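Local atomic coordinates of endonuclease NucS (Pyrococcus abyssi, PDB entry 2VLD), a protein that cleaves the 3' and 5' single-stranded ends of branched DNA as a homodimeric endonuclease that also binds single-stranded DNA and PCNA. Residues Glu14-Glu17 with Leu18-Ala22; Trp75-Pro78 with Gly79-Val82. The protein carries 2 engineered substitutions. All blocks are in the same frame, centred on the assembly; numbering follows the deposited sequence.

Interaction 1 of 2, residues Glu14-Glu17 with Leu18-Ala22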
loop_
_atom_site.group_PDB
_atom_site.type_symbol
_atom_site.label_atom_id
_atom_site.label_comp_id
_atom_site.label_asym_id
_atom_site.label_seq_id
_atom_site.Cartn_x
_atom_site.Cartn_y
_atom_site.Cartn_z
ATOM N N GLU A 14 15.614 19.325 -1.707
ATOM C CA GLU A 14 14.327 19.054 -2.349
ATOM C C GLU A 14 13.341 18.292 -1.459
ATOM O O GLU A 14 12.218 18.752 -1.242
ATOM C CB GLU A 14 14.520 18.298 -3.670
ATOM C CG GLU A 14 14.625 19.175 -4.912
ATOM C CD GLU A 14 16.015 19.181 -5.506
ATOM O OE1 GLU A 14 16.253 18.414 -6.464
ATOM O OE2 GLU A 14 16.873 19.945 -5.012
ATOM N N ILE A 15 13.761 17.131 -0.956
ATOM C CA ILE A 15 12.903 16.286 -0.129
ATOM C C ILE A 15 12.253 17.076 1.001
ATOM O O ILE A 15 11.035 17.034 1.152
ATOM C CB ILE A 15 13.654 15.053 0.421
ATOM C CG1 ILE A 15 14.076 14.142 -0.738
ATOM C CG2 ILE A 15 12.768 14.279 1.396
ATOM C CD1 ILE A 15 15.244 13.229 -0.438
ATOM N N LYS A 16 13.052 17.811 1.771
ATOM C CA LYS A 16 12.514 18.617 2.865
ATOM C C LYS A 16 11.478 19.621 2.358
ATOM O O LYS A 16 10.424 19.776 2.969
ATOM C CB LYS A 16 13.629 19.314 3.667
ATOM C CG LYS A 16 13.131 20.073 4.920
ATOM C CD LYS A 16 14.258 20.643 5.808
ATOM C CE LYS A 16 14.585 19.734 7.008
ATOM N NZ LYS A 16 15.809 18.889 6.824
ATOM N N GLU A 17 11.767 20.283 1.238
ATOM C CA GLU A 17 10.806 21.198 0.622
ATOM C C GLU A 17 9.507 20.463 0.337
ATOM O O GLU A 17 8.423 20.936 0.679
ATOM C CB GLU A 17 11.360 21.800 -0.677
ATOM C CG GLU A 17 12.192 23.064 -0.492
ATOM C CD GLU A 17 12.569 23.728 -1.810
ATOM O OE1 GLU A 17 11.706 23.781 -2.726
ATOM O OE2 GLU A 17 13.729 24.211 -1.922
ATOM N N LEU A 18 9.638 19.290 -0.269
ATOM C CA LEU A 18 8.497 18.506 -0.710
ATOM C C LEU A 18 7.673 17.915 0.436
ATOM O O LEU A 18 6.449 17.875 0.360
ATOM C CB LEU A 18 8.951 17.426 -1.697
ATOM C CG LEU A 18 9.444 17.974 -3.046
ATOM C CD1 LEU A 18 10.173 16.913 -3.848
ATOM C CD2 LEU A 18 8.309 18.568 -3.864
ATOM N N LEU A 19 8.341 17.473 1.496
ATOM C CA LEU A 19 7.645 16.965 2.673
ATOM C C LEU A 19 6.824 18.066 3.336
ATOM O O LEU A 19 5.644 17.868 3.633
ATOM C CB LEU A 19 8.619 16.346 3.678
ATOM C CG LEU A 19 9.498 15.153 3.272
ATOM C CD1 LEU A 19 10.254 14.649 4.482
ATOM C CD2 LEU A 19 8.708 14.015 2.637
ATOM N N ASP A 20 7.459 19.221 3.554
ATOM C CA ASP A 20 6.795 20.414 4.103
ATOM C C ASP A 20 5.660 20.863 3.192
ATOM O O ASP A 20 4.572 21.187 3.662
ATOM C CB ASP A 20 7.793 21.570 4.290
ATOM C CG ASP A 20 8.853 21.284 5.354
ATOM O OD1 ASP A 20 8.985 20.117 5.794
ATOM O OD2 ASP A 20 9.567 22.238 5.742
ATOM N N LEU A 21 5.926 20.876 1.889
ATOM C CA LEU A 21 4.911 21.198 0.907
ATOM C C LEU A 21 3.710 20.290 1.147
ATOM O O LEU A 21 2.571 20.751 1.222
ATOM C CB LEU A 21 5.463 20.997 -0.507
ATOM C CG LEU A 21 4.999 21.897 -1.658
ATOM C CD1 LEU A 21 5.679 21.466 -2.948
ATOM C CD2 LEU A 21 3.488 21.884 -1.842
ATOM N N ALA A 22 3.987 19.000 1.302
ATOM C CA ALA A 22 2.947 18.013 1.535
ATOM C C ALA A 22 2.243 18.197 2.875
ATOM O O ALA A 22 1.023 18.062 2.945
ATOM C CB ALA A 22 3.506 16.611 1.410
#
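Ile-15 and Leu-19, one helical turn apart, run alongside each other on the same face of the helix. The CG2 methyl of Ile-15 meets the branch carbon CG of Leu-19 at 3.9 Å and the CD1 methyl at nearly the same distance. CG2 is in place because it stands anti to the Ile-15 backbone N, while CG1 is beside that nitrogen. Leu-19 turns its CG to the backbone N side (chi1 -60°), which brings CG beside the CG2 methyl of Ile-15. The CG of Leu-18 lies 3.4 Å from the carbonyl O of Glu-14. Helix 12-25 here packs on the antiparallel sheet of the N-terminal domain: Ile-15, Leu-18, Leu-19 and Ala-22 face the strands, with Leu-110 and Phe-84 against Ile-15, and Val-29 against both Leu-19 and Ala-22. Replacing Leu-19 with an alanine would probably leave Ile-15 CG2 without its neighbour and open a gap beside Phe-84. Four i to i+4 backbone bonds cross from 14-17 to 18-21 and stack successive turns, among them Leu-19 N to Ile-15 O at 2.8 Å and Asp-20 N to Lys-16 O at 3.1 Å. On the outer side, Asp-20 OD1 comes no nearer than 4.2 Å to Lys-16 CG, a loose approach. Glu-14 turns away from the following turn, and its OE2 is hydrogen-bonded to Ser-11 OG.

Interaction 2 of 2, residues Trp75-Pro78 with Gly79-Val82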
loop_
_atom_site.group_PDB
_atom_site.type_symbol
_atom_site.label_atom_id
_atom_site.label_comp_id
_atom_site.label_asym_id
_atom_site.label_seq_id
_atom_site.Cartn_x
_atom_site.Cartn_y
_atom_site.Cartn_z
ATOM N N TRP A 75 5.017 -0.842 8.308
ATOM C CA TRP A 75 3.952 0.134 8.246
ATOM C C TRP A 75 3.795 0.864 9.611
ATOM O O TRP A 75 4.262 0.377 10.655
ATOM C CB TRP A 75 2.622 -0.543 7.855
ATOM C CG TRP A 75 1.958 -1.290 8.993
ATOM C CD1 TRP A 75 1.065 -0.774 9.926
ATOM C CD2 TRP A 75 2.143 -2.660 9.337
ATOM N NE1 TRP A 75 0.687 -1.763 10.821
ATOM C CE2 TRP A 75 1.337 -2.926 10.483
ATOM C CE3 TRP A 75 2.923 -3.698 8.799
ATOM C CZ2 TRP A 75 1.291 -4.196 11.096
ATOM C CZ3 TRP A 75 2.880 -4.985 9.408
ATOM C CH2 TRP A 75 2.062 -5.217 10.547
ATOM N N GLN A 76 3.114 2.000 9.609
ATOM C CA GLN A 76 2.866 2.711 10.874
ATOM C C GLN A 76 1.519 3.435 10.854
ATOM O O GLN A 76 1.193 4.105 9.866
ATOM C CB GLN A 76 3.997 3.694 11.163
ATOM C CG GLN A 76 4.132 4.005 12.593
ATOM C CD GLN A 76 5.342 3.407 13.235
ATOM O OE1 GLN A 76 6.429 3.966 13.148
ATOM N NE2 GLN A 76 5.155 2.295 13.940
ATOM N N PRO A 77 0.745 3.313 11.939
ATOM C CA PRO A 77 -0.664 3.736 11.967
ATOM C C PRO A 77 -0.862 5.246 11.855
ATOM O O PRO A 77 0.093 5.997 12.034
ATOM C CB PRO A 77 -1.146 3.270 13.355
ATOM C CG PRO A 77 0.081 3.186 14.201
ATOM C CD PRO A 77 1.195 2.789 13.246
ATOM N N PRO A 78 -2.099 5.694 11.541
ATOM C CA PRO A 78 -2.370 7.136 11.664
ATOM C C PRO A 78 -1.959 7.646 13.045
ATOM O O PRO A 78 -2.179 6.975 14.045
ATOM C CB PRO A 78 -3.893 7.225 11.511
ATOM C CG PRO A 78 -4.262 6.025 10.716
ATOM C CD PRO A 78 -3.286 4.946 11.069
ATOM N N GLY A 79 -1.312 8.799 13.076
ATOM C CA GLY A 79 -0.962 9.439 14.331
ATOM C C GLY A 79 0.513 9.347 14.668
ATOM O O GLY A 79 0.932 9.759 15.760
ATOM N N SER A 80 1.296 8.817 13.736
ATOM C CA SER A 80 2.739 8.708 13.886
ATOM C C SER A 80 3.367 9.928 13.240
ATOM O O SER A 80 2.875 10.413 12.229
ATOM C CB SER A 80 3.258 7.440 13.189
ATOM O OG SER A 80 2.493 6.291 13.492
ATOM N N LYS A 81 4.467 10.407 13.811
ATOM C CA LYS A 81 5.069 11.689 13.414
ATOM C C LYS A 81 6.263 11.466 12.474
ATOM O O LYS A 81 7.050 10.545 12.678
ATOM C CB LYS A 81 5.435 12.505 14.670
ATOM C CG LYS A 81 6.281 13.768 14.461
ATOM C CD LYS A 81 5.535 14.893 13.744
ATOM C CE LYS A 81 6.500 15.999 13.319
ATOM N NZ LYS A 81 5.818 17.069 12.535
ATOM N N VAL A 82 6.374 12.312 11.450
ATOM C CA VAL A 82 7.381 12.160 10.400
ATOM C C VAL A 82 8.513 13.180 10.506
ATOM O O VAL A 82 8.277 14.354 10.796
ATOM C CB VAL A 82 6.754 12.252 8.994
ATOM C CG1 VAL A 82 7.735 11.759 7.940
ATOM C CG2 VAL A 82 5.475 11.428 8.915
#
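A type II beta turn from Pro-77 to Ser-80 leads the chain out of strand 74-76 and into strand 81-84 of the N-terminal, PH-like domain. These two strands do not pair with each other: 74-76 runs beside 62-65, and 81-84 beside 87-92, so the turn is a bridge between separate pairs in the curled sheet. Inside it the hydroxyl of Ser-80 reaches back and donates from OG to the carbonyl O of Pro-77 at 2.8 Å. The donor stands 19° off the carbonyl plane. It gets there because OG is turned to the backbone N side of Ser-80, anti to the carbonyl carbon (chi1 -47°). Gln-76 covers the serine from the strand side, its CG 3.6 Å from Ser-80 CB, and the CD of the Pro-77 ring lies 3.7 Å from the hydroxyl oxygen. Before the turn, Trp-75 makes a cation-pi contact with Arg-70 of the second subunit, and Pro-78, at the turn's own corner, packs on Lys-68 of that subunit. Gly-79 takes the third turn position with a positive phi of 106°, where a CB would be jammed against the Pro-78 carbonyl O. Neither proline has an amide hydrogen to give; the bend therefore rests on ring-restricted backbone, a glycine and a side-chain hydroxyl that supplies the hydrogen for the Pro-77 carbonyl.

Interaction 1 comes first along the chain, on helix 12-25, and interaction 2 follows in the turn between strands 74-76 and 81-84. Their centres are about 17 Å apart and their nearest atoms about 5 Å, without touching. Both belong to the N-terminal region, which holds the single-stranded DNA binding site, and not to the C-terminal nuclease domain. Strand 81-84 joins them: it begins where the turn of interaction 2 ends, and its Phe-84 packs against Ile-15, Lys-16 and Leu-19 of interaction 1. A long, weak ion pair from Lys-81 to Glu-23 adds a second connection. Trp-75 and Pro-78 of interaction 2 also meet the second subunit, whereas the 14-22 segment touches no other chain of the assembly.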